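Local coordinates for SusD-like carbohydrate binding protein (PDB 3LEW) that probably binds carbohydrate at the outer membrane of Bacteroides vulgatus, as a SusD-family protein thought to help capture glycans as nutrients, at residues A[57-62]-A[401-406]; A[91-96]-A[122-127]; A[148-153]-A[474-479]; A[308-313]-A[317-322]. One frame throughout, in Å; residues are numbered along the deposited sequence. Where two conformers were deposited one is given.

Contact 1 of 4, residues A[57-62]-A[401-406]; sequences SDVVLN and ELWGEG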
# COMPACT_ATOMS: atom_id res chain seq x y z
N SER A 57 -5.58 -10.97 -5.92
CA SER A 57 -6.14 -11.71 -7.03
C SER A 57 -5.50 -11.39 -8.34
O SER A 57 -5.81 -12.07 -9.33
CB SER A 57 -7.66 -11.41 -7.13
OG SER A 57 -8.33 -11.86 -5.94
N ASP A 58 -4.71 -10.32 -8.41
CA ASP A 58 -4.34 -9.75 -9.72
C ASP A 58 -2.88 -9.87 -10.13
O ASP A 58 -2.48 -9.39 -11.25
CB ASP A 58 -4.77 -8.30 -9.77
CG ASP A 58 -6.25 -8.14 -9.48
OD1 ASP A 58 -7.01 -8.97 -10.03
OD2 ASP A 58 -6.61 -7.27 -8.64
N VAL A 59 -2.08 -10.48 -9.28
CA VAL A 59 -0.62 -10.56 -9.47
C VAL A 59 -0.20 -12.02 -9.44
O VAL A 59 -0.65 -12.77 -8.57
CB VAL A 59 0.11 -9.74 -8.36
CG1 VAL A 59 1.65 -9.96 -8.37
CG2 VAL A 59 -0.24 -8.24 -8.49
N VAL A 60 0.61 -12.41 -10.43
CA VAL A 60 1.27 -13.70 -10.53
C VAL A 60 2.78 -13.49 -10.33
O VAL A 60 3.39 -12.73 -11.11
CB VAL A 60 1.08 -14.26 -11.98
CG1 VAL A 60 1.74 -15.61 -12.15
CG2 VAL A 60 -0.43 -14.33 -12.38
N LEU A 61 3.37 -14.19 -9.38
CA LEU A 61 4.80 -14.15 -9.15
C LEU A 61 5.51 -15.23 -9.99
O LEU A 61 5.05 -16.38 -10.09
CB LEU A 61 5.13 -14.31 -7.66
CG LEU A 61 5.26 -13.03 -6.84
CD1 LEU A 61 6.53 -12.22 -7.15
CD2 LEU A 61 3.98 -12.11 -6.94
N ASN A 62 6.64 -14.85 -10.58
CA ASN A 62 7.53 -15.85 -11.14
C ASN A 62 8.33 -16.52 -10.02
O ASN A 62 8.05 -16.36 -8.82
CB ASN A 62 8.37 -15.29 -12.35
CG ASN A 62 9.45 -14.32 -11.94
OD1 ASN A 62 9.80 -14.26 -10.76
ND2 ASN A 62 9.99 -13.56 -12.91
N GLU A 401 -7.14 0.56 -11.01
CA GLU A 401 -6.37 1.83 -10.95
C GLU A 401 -5.14 1.73 -10.06
O GLU A 401 -4.15 2.41 -10.33
CB GLU A 401 -7.29 2.97 -10.47
CG GLU A 401 -6.61 4.35 -10.22
CD GLU A 401 -6.03 5.01 -11.45
OE1 GLU A 401 -6.33 4.59 -12.59
OE2 GLU A 401 -5.26 6.00 -11.29
N LEU A 402 -5.24 0.96 -8.97
CA LEU A 402 -4.20 0.89 -7.94
C LEU A 402 -3.33 -0.39 -8.00
O LEU A 402 -2.59 -0.69 -7.05
CB LEU A 402 -4.81 1.03 -6.53
CG LEU A 402 -5.62 2.31 -6.34
CD1 LEU A 402 -6.37 2.28 -4.97
CD2 LEU A 402 -4.77 3.59 -6.46
N TRP A 403 -3.41 -1.10 -9.10
CA TRP A 403 -2.66 -2.35 -9.30
C TRP A 403 -1.19 -2.13 -8.96
O TRP A 403 -0.55 -1.20 -9.46
CB TRP A 403 -2.78 -2.85 -10.75
CG TRP A 403 -2.12 -4.19 -10.98
CD1 TRP A 403 -2.74 -5.42 -10.96
CD2 TRP A 403 -0.71 -4.45 -11.21
NE1 TRP A 403 -1.80 -6.42 -11.21
CE2 TRP A 403 -0.56 -5.84 -11.35
CE3 TRP A 403 0.43 -3.64 -11.33
CZ2 TRP A 403 0.69 -6.44 -11.55
CZ3 TRP A 403 1.66 -4.26 -11.53
CH2 TRP A 403 1.76 -5.63 -11.66
N GLY A 404 -0.64 -2.99 -8.12
CA GLY A 404 0.77 -2.88 -7.82
C GLY A 404 1.21 -1.83 -6.80
O GLY A 404 2.38 -1.78 -6.45
N GLU A 405 0.27 -1.01 -6.33
CA GLU A 405 0.59 0.08 -5.40
C GLU A 405 0.39 -0.25 -3.92
O GLU A 405 0.62 0.61 -3.08
CB GLU A 405 -0.22 1.32 -5.77
CG GLU A 405 0.22 1.89 -7.13
CD GLU A 405 -0.61 3.07 -7.55
OE1 GLU A 405 -0.45 4.20 -6.98
OE2 GLU A 405 -1.41 2.85 -8.49
N GLY A 406 0.00 -1.48 -3.61
CA GLY A 406 0.01 -1.97 -2.24
C GLY A 406 -1.31 -2.16 -1.51
O GLY A 406 -1.31 -2.24 -0.28

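Contact 2 of 4, residues A[91-96]-A[122-127]; sequences YRVIND and LALRGF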
# COMPACT_ATOMS: atom_id res chain seq x y z
N TYR A 91 7.32 -0.04 14.94
CA TYR A 91 7.56 0.35 16.31
C TYR A 91 8.79 1.22 16.50
O TYR A 91 8.77 2.13 17.34
CB TYR A 91 7.52 -0.86 17.29
CG TYR A 91 6.09 -1.29 17.53
CD1 TYR A 91 5.26 -0.56 18.37
CD2 TYR A 91 5.53 -2.38 16.85
CE1 TYR A 91 3.95 -0.90 18.57
CE2 TYR A 91 4.21 -2.74 17.07
CZ TYR A 91 3.41 -2.01 17.90
OH TYR A 91 2.08 -2.37 18.11
N ARG A 92 9.85 1.01 15.71
CA ARG A 92 10.99 1.91 15.83
C ARG A 92 10.65 3.32 15.39
O ARG A 92 11.10 4.29 16.03
CB ARG A 92 12.23 1.35 15.13
CG ARG A 92 12.71 0.11 15.84
CD ARG A 92 13.99 -0.40 15.28
NE ARG A 92 14.41 -1.60 16.01
N VAL A 93 9.81 3.46 14.36
CA VAL A 93 9.48 4.79 13.81
C VAL A 93 8.40 5.45 14.68
O VAL A 93 8.49 6.65 14.98
CB VAL A 93 9.19 4.75 12.33
CG1 VAL A 93 8.88 6.19 11.78
CG2 VAL A 93 10.40 4.17 11.59
N ILE A 94 7.48 4.64 15.20
CA ILE A 94 6.58 5.16 16.26
C ILE A 94 7.39 5.73 17.41
O ILE A 94 7.06 6.78 17.97
CB ILE A 94 5.57 4.08 16.74
CG1 ILE A 94 4.45 3.86 15.70
CG2 ILE A 94 5.00 4.43 18.16
CD1 ILE A 94 3.58 2.56 15.95
N ASN A 95 8.45 5.02 17.83
CA ASN A 95 9.29 5.52 18.91
C ASN A 95 9.96 6.86 18.57
O ASN A 95 10.04 7.73 19.42
CB ASN A 95 10.36 4.51 19.29
CG ASN A 95 10.86 4.73 20.68
OD1 ASN A 95 10.07 4.94 21.61
ND2 ASN A 95 12.16 4.70 20.84
N ASP A 96 10.44 7.01 17.35
CA ASP A 96 10.94 8.31 16.87
C ASP A 96 9.90 9.43 16.98
O ASP A 96 10.20 10.51 17.51
CB ASP A 96 11.42 8.23 15.41
CG ASP A 96 12.70 7.42 15.24
OD1 ASP A 96 13.56 7.42 16.16
OD2 ASP A 96 12.87 6.77 14.19
N LEU A 122 2.69 13.44 14.83
CA LEU A 122 1.39 12.77 15.06
C LEU A 122 0.86 12.10 13.81
O LEU A 122 0.30 11.00 13.89
CB LEU A 122 0.36 13.79 15.60
CG LEU A 122 0.51 14.23 17.08
CD1 LEU A 122 -0.33 15.53 17.38
CD2 LEU A 122 0.10 13.07 18.05
N ALA A 123 1.00 12.76 12.65
CA ALA A 123 0.49 12.22 11.38
C ALA A 123 1.25 10.95 10.99
O ALA A 123 0.63 9.95 10.63
CB ALA A 123 0.55 13.31 10.26
N LEU A 124 2.58 10.97 11.14
CA LEU A 124 3.39 9.77 10.85
C LEU A 124 3.04 8.66 11.83
O LEU A 124 2.89 7.50 11.43
CB LEU A 124 4.89 10.08 10.89
CG LEU A 124 5.87 8.92 10.52
CD1 LEU A 124 5.55 8.30 9.17
CD2 LEU A 124 7.29 9.43 10.54
N ARG A 125 2.89 9.01 13.09
CA ARG A 125 2.50 8.00 14.08
C ARG A 125 1.13 7.41 13.72
O ARG A 125 0.92 6.16 13.73
CB ARG A 125 2.51 8.56 15.48
CG ARG A 125 2.32 7.49 16.54
CD ARG A 125 2.38 8.06 17.95
NE ARG A 125 1.15 8.74 18.36
CZ ARG A 125 1.00 9.41 19.51
NH1 ARG A 125 2.01 9.58 20.35
NH2 ARG A 125 -0.16 9.97 19.82
N GLY A 126 0.18 8.28 13.38
CA GLY A 126 -1.13 7.82 12.95
C GLY A 126 -1.10 6.90 11.74
O GLY A 126 -1.84 5.89 11.65
N PHE A 127 -0.24 7.23 10.77
CA PHE A 127 -0.04 6.39 9.59
C PHE A 127 0.47 4.99 9.94
O PHE A 127 0.03 4.00 9.33
CB PHE A 127 0.95 7.05 8.63
CG PHE A 127 1.32 6.22 7.42
CD1 PHE A 127 0.44 6.07 6.36
CD2 PHE A 127 2.54 5.63 7.31
CE1 PHE A 127 0.77 5.32 5.22
CE2 PHE A 127 2.86 4.88 6.18
CZ PHE A 127 1.98 4.76 5.15

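Contact 3 of 4, residues A[148-153]-A[474-479]; sequences CAPIYT and DSEELA. With 1PE (pentaethylene glycol), chain F.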
# COMPACT_ATOMS: atom_id res chain seq x y z
N CYS A 148 -5.17 -6.69 18.22
CA CYS A 148 -4.42 -6.08 17.12
C CYS A 148 -2.94 -5.91 17.51
O CYS A 148 -2.11 -6.75 17.14
CB CYS A 148 -5.06 -4.77 16.70
SG CYS A 148 -4.25 -3.98 15.30
N ALA A 149 -2.61 -4.88 18.29
CA ALA A 149 -1.20 -4.55 18.56
C ALA A 149 -1.14 -3.57 19.74
O ALA A 149 -2.11 -2.88 20.00
CB ALA A 149 -0.53 -3.95 17.29
N PRO A 150 -0.02 -3.52 20.44
CA PRO A 150 0.14 -2.56 21.55
C PRO A 150 0.24 -1.13 21.05
O PRO A 150 0.78 -0.89 19.95
CB PRO A 150 1.45 -3.00 22.23
CG PRO A 150 1.99 -4.14 21.44
CD PRO A 150 1.13 -4.44 20.30
N ILE A 151 -0.28 -0.21 21.84
CA ILE A 151 -0.24 1.22 21.52
C ILE A 151 0.68 1.91 22.48
O ILE A 151 0.48 1.82 23.69
CB ILE A 151 -1.64 1.85 21.63
CG1 ILE A 151 -2.56 1.23 20.58
CG2 ILE A 151 -1.56 3.38 21.44
CD1 ILE A 151 -4.01 1.71 20.62
N TYR A 152 1.71 2.58 21.95
CA TYR A 152 2.58 3.43 22.75
C TYR A 152 2.48 4.86 22.28
O TYR A 152 2.54 5.14 21.04
CB TYR A 152 4.06 2.99 22.62
CG TYR A 152 4.27 1.57 22.99
CD1 TYR A 152 4.29 1.17 24.29
CD2 TYR A 152 4.39 0.58 22.00
CE1 TYR A 152 4.45 -0.18 24.64
CE2 TYR A 152 4.56 -0.74 22.33
CZ TYR A 152 4.57 -1.12 23.65
OH TYR A 152 4.72 -2.45 23.99
N THR A 153 2.35 5.75 23.25
CA THR A 153 2.26 7.19 22.98
C THR A 153 3.33 7.98 23.74
O THR A 153 3.31 9.22 23.70
CB THR A 153 0.84 7.73 23.29
OG1 THR A 153 0.55 7.59 24.70
CG2 THR A 153 -0.19 7.02 22.46
N ASP A 474 7.40 -13.63 16.95
CA ASP A 474 7.81 -14.55 18.01
C ASP A 474 8.54 -13.82 19.15
O ASP A 474 8.32 -14.13 20.35
CB ASP A 474 8.70 -15.66 17.47
CG ASP A 474 7.92 -16.73 16.68
OD1 ASP A 474 6.67 -16.83 16.77
OD2 ASP A 474 8.59 -17.47 15.97
N SER A 475 9.44 -12.89 18.79
CA SER A 475 10.21 -12.16 19.80
C SER A 475 9.28 -11.38 20.71
O SER A 475 9.46 -11.38 21.93
CB SER A 475 11.26 -11.23 19.16
OG SER A 475 12.05 -10.62 20.17
N GLU A 476 8.27 -10.72 20.13
CA GLU A 476 7.32 -9.97 20.95
C GLU A 476 6.53 -10.89 21.88
O GLU A 476 6.29 -10.57 23.02
CB GLU A 476 6.35 -9.19 20.05
CG GLU A 476 5.31 -8.37 20.82
CD GLU A 476 5.84 -7.04 21.34
OE1 GLU A 476 6.87 -6.54 20.80
OE2 GLU A 476 5.15 -6.48 22.24
N GLU A 477 6.13 -12.06 21.38
CA GLU A 477 5.42 -13.03 22.26
C GLU A 477 6.23 -13.51 23.44
O GLU A 477 5.68 -13.82 24.52
CB GLU A 477 4.90 -14.21 21.43
CG GLU A 477 3.74 -13.77 20.54
CD GLU A 477 3.00 -14.92 19.88
OE1 GLU A 477 3.59 -16.01 19.72
OE2 GLU A 477 1.85 -14.73 19.47
N LEU A 478 7.54 -13.55 23.28
CA LEU A 478 8.42 -13.91 24.40
C LEU A 478 8.64 -12.76 25.34
O LEU A 478 8.52 -12.91 26.53
CB LEU A 478 9.78 -14.40 23.89
CG LEU A 478 9.83 -15.78 23.27
CD1 LEU A 478 11.27 -16.06 22.84
CD2 LEU A 478 9.32 -16.87 24.29
N ALA A 479 8.98 -11.62 24.78
CA ALA A 479 9.40 -10.47 25.56
C ALA A 479 8.25 -9.78 26.27
O ALA A 479 8.42 -9.23 27.35
CB ALA A 479 10.13 -9.45 24.65
OH4 1PE F . 10.74 -7.62 21.32
C14 1PE F . 10.07 -5.93 19.66
C24 1PE F . 11.13 -6.93 20.13
OH5 1PE F . 10.56 -5.07 18.60
C15 1PE F . 9.42 -2.94 19.13
C25 1PE F . 10.75 -3.68 18.95
OH6 1PE F . 8.97 -3.00 20.49
C16 1PE F . 6.54 -3.43 20.39
C26 1PE F . 7.67 -2.44 20.75
OH7 1PE F . 5.82 -3.89 21.57

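Contact 4 of 4, residues A[308-313]-A[317-322]; sequences WATDPG and ESAAYV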
# COMPACT_ATOMS: atom_id res chain seq x y z
N TRP A 308 1.61 -9.49 -23.27
CA TRP A 308 2.54 -10.63 -23.20
C TRP A 308 3.94 -10.21 -23.57
O TRP A 308 4.14 -9.47 -24.55
CB TRP A 308 2.11 -11.73 -24.18
CG TRP A 308 0.77 -12.32 -23.94
CD1 TRP A 308 -0.31 -12.24 -24.78
CD2 TRP A 308 0.35 -13.13 -22.82
NE1 TRP A 308 -1.37 -12.92 -24.24
CE2 TRP A 308 -1.00 -13.47 -23.04
CE3 TRP A 308 0.98 -13.58 -21.66
CZ2 TRP A 308 -1.72 -14.25 -22.15
CZ3 TRP A 308 0.27 -14.35 -20.77
CH2 TRP A 308 -1.09 -14.68 -21.02
N ALA A 309 4.92 -10.72 -22.87
CA ALA A 309 6.30 -10.55 -23.26
C ALA A 309 7.14 -11.62 -22.62
O ALA A 309 6.82 -12.14 -21.52
CB ALA A 309 6.85 -9.11 -22.86
N THR A 310 8.27 -11.90 -23.24
CA THR A 310 9.28 -12.74 -22.64
C THR A 310 10.04 -11.93 -21.57
O THR A 310 9.97 -10.68 -21.52
CB THR A 310 10.25 -13.28 -23.73
OG1 THR A 310 10.68 -12.19 -24.55
CG2 THR A 310 9.55 -14.31 -24.62
N ASP A 311 10.79 -12.65 -20.72
CA ASP A 311 11.54 -12.03 -19.61
C ASP A 311 12.49 -10.95 -20.15
O ASP A 311 13.16 -11.15 -21.16
CB ASP A 311 12.31 -13.07 -18.83
CG ASP A 311 11.40 -14.05 -18.05
OD1 ASP A 311 10.24 -13.72 -17.73
OD2 ASP A 311 11.91 -15.15 -17.72
N PRO A 312 12.50 -9.77 -19.51
CA PRO A 312 13.27 -8.66 -20.08
C PRO A 312 14.77 -8.99 -20.04
O PRO A 312 15.30 -9.43 -19.01
CB PRO A 312 12.90 -7.46 -19.19
CG PRO A 312 12.44 -8.08 -17.92
CD PRO A 312 11.80 -9.39 -18.29
N GLY A 313 15.43 -8.85 -21.16
CA GLY A 313 16.84 -9.22 -21.27
C GLY A 313 17.12 -10.62 -21.81
O GLY A 313 18.23 -10.86 -22.30
N GLU A 317 14.09 -16.11 -28.63
CA GLU A 317 14.01 -17.47 -29.20
C GLU A 317 14.24 -18.60 -28.16
O GLU A 317 13.64 -19.66 -28.27
CB GLU A 317 14.97 -17.61 -30.43
N SER A 318 15.09 -18.39 -27.17
CA SER A 318 15.41 -19.40 -26.14
C SER A 318 14.27 -19.54 -25.05
O SER A 318 14.21 -20.52 -24.29
CB SER A 318 16.79 -19.01 -25.55
OG SER A 318 17.43 -19.98 -24.71
N ALA A 319 13.35 -18.57 -24.99
CA ALA A 319 12.37 -18.51 -23.90
C ALA A 319 11.13 -19.35 -24.23
O ALA A 319 10.57 -19.20 -25.32
CB ALA A 319 11.97 -17.07 -23.65
N ALA A 320 10.73 -20.24 -23.31
CA ALA A 320 9.56 -21.10 -23.51
C ALA A 320 8.24 -20.37 -23.24
O ALA A 320 7.23 -20.73 -23.84
CB ALA A 320 9.62 -22.35 -22.61
N TYR A 321 8.24 -19.40 -22.32
CA TYR A 321 7.00 -18.77 -21.89
C TYR A 321 6.98 -17.28 -22.14
O TYR A 321 8.03 -16.61 -22.11
CB TYR A 321 6.85 -18.98 -20.39
CG TYR A 321 6.45 -20.39 -20.01
CD1 TYR A 321 5.11 -20.76 -19.93
CD2 TYR A 321 7.41 -21.34 -19.70
CE1 TYR A 321 4.73 -22.06 -19.60
CE2 TYR A 321 7.03 -22.64 -19.34
CZ TYR A 321 5.69 -22.99 -19.30
OH TYR A 321 5.30 -24.28 -18.93
N VAL A 322 5.77 -16.75 -22.31
CA VAL A 322 5.50 -15.35 -22.10
C VAL A 322 4.65 -15.24 -20.82
O VAL A 322 3.87 -16.15 -20.50
CB VAL A 322 4.78 -14.70 -23.30
CG1 VAL A 322 5.71 -14.60 -24.49
CG2 VAL A 322 3.52 -15.45 -23.72
O HOH W 1 10.08 -15.42 -20.98

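Contact 1 of 4, residues A[57-62]-A[401-406]
D58 and W403 stand 7.6 Å apart CA to CA, where the start of the short strand 59-61 faces a type II beta turn, L402 to E405, that follows helix 387-401. The turn is closed by E405 N to L402 O, and G404 sits in it with a positive phi of 80°, where a CB would run into CE3 of the W403 ring. With its CG anti to the backbone N (chi1 -175°), W403 sends the indole out of the turn to the strand. Its NE1 donates to D58 O at 3.0 Å, an almost straight bond of 175°. The oxygen lies in the plane of the indole, at its edge, whereas the N-H comes in from above the carbonyl plane and not along a lone pair. Two carbons close round the same end of the ring: D58 CB is 3.7 Å from W403 CD1, and V59 CG2 reaches W403 NE1 at 3.6 Å, the valine side chain crossing the indole at about a right angle. The D58 carboxylate takes no part in this bond and forms a salt bridge with R399. A phenylalanine in place of W403 would probably leave D58 O without its indole donor and V59 CG2 with less to pack on. All three residues are buried, so the indole N-H satisfies a carbonyl inside the protein, while V59 CG2 packs on the ring beside that bond.

Contact 2 of 4, residues A[91-96]-A[122-127]
V93 and L124 meet methyl to methyl: CG1 of V93 lies 3.8 Å from CD2 of L124, and the two side chains cross at about a right angle. The V93 CG1 branch (chi1 -179°) and the L124 CG (chi1 -176°) each lie opposite the backbone N. Next to them the two segments come nearest, I94 and R125 being 5.4 Å apart CA to CA. There the touch is looser and purely aliphatic, with I94 CG1 at 4.3 Å from CG of R125. The arginine thus lends its stem to the helix interface, and its charged end bonds beyond the two segments: NH2 makes a salt bridge to D180 on helix 170-187, and NH1 bonds to OD1 of N98, one turn further along helix 81-103. Those two bonds hold the guanidinium and probably help to keep the aliphatic stem against I94. This is apolar packing between helices 81-103 and 111-135, a consecutive helical pair in the part of the sequence assigned to the TPR clan. Further along the seam, L128 packs on V93 and I94. Helix 19-35 adds Y32 and L33 beside V93 and W30 beside L124, while helix 170-187 lies against L122, A123 and R125.

Contact 3 of 4, residues A[148-153]-A[474-479]
Y152 and P150 turn their rings to the E476 carboxylate, and the end of a pentaethylene glycol fills in between. The glycol oxygen OH7 lies at the edge of the Y152 ring, near its plane, 3.0 Å from Y152 OH, and it donates to E476 OE2 at 2.8 Å. The protein elements joined are a chain leaving strand 147-149, which has a classic beta bulge where C148 and A149 both face S168, and the short helix 474-479 near the C-terminus. Where the tyrosine and the carboxylate approach directly the fit is loose, with Y152 OH 4.4 Å from E476 OE2. P150 presents CG to that same oxygen at 4.0 Å, its ring and the glutamate sliding past each other in opposite directions. E476 leaves its helix with CG anti to the backbone N and then bends at chi2 (80°), which brings the carboxylate over to P150. Its oxygens have further partners, W87 NE1 for OE1 and N480 ND2 for OE2, so both have protein partners besides the glycol. The glycol probably came from the crystallisation liquor. Farther along the ligand, S475 OG makes a weak hydrogen bond to OH4 at 3.5 Å.

Contact 4 of 4, residues A[308-313]-A[317-322]
V322 packs its two methyls against the facing strand: CG2 comes to 3.8 Å from CE3 of the W308 indole, while CG1 lies 3.9 Å from CG2 of T310. CG1 is anti to the carbonyl carbon (chi1 -70°), which leaves CG2 in the crowded position between the backbone N and the carbonyl carbon, facing W308. The W308 and V322 side chains cross at about a right angle. Under them V322 CA offers a C-H to A309 O at 3.5 Å, a bent contact of 130° at the hydrogen. These residues belong to a beta hairpin, strands 306-309 and 321-326, at one margin of a mixed four-stranded sheet, and the backbone pairing goes on from A309 to W323. An alanine at W308 would probably cost V322 CG2 most of its packing on this strand and take away the ring that meets Y424. Toward the loop the two chains draw apart, and G313 and S318 there are exposed to solvent. T310 CG2 still touches A319 CB at 3.8 Å, and beside it a water spans the gap, accepting from D311 N at 2.9 Å and donating to Y321 O at 2.6 Å. The Y321 OH is bonded to E426.

Contacts 1 and 2 are buried, while contacts 3 and 4 are only partly so and lie farther from the centre of the chain. Contact 1 alone has a direct hydrogen bond between its two segments; contact 2 relies on aliphatic packing, contact 3 is bridged by a glycol and contact 4 partly by a water. Contacts 1 and 3 tie distant parts of the sequence together and cross along the chain, whereas contacts 2 and 4 are local, joining a helix pair and a hairpin. Contacts 2 and 3 touch: Y91 OH lies 2.7 Å from P150 O, a probable hydrogen bond. Contact 4 is about 43 Å from contact 2, centre to centre, across the chain's middle.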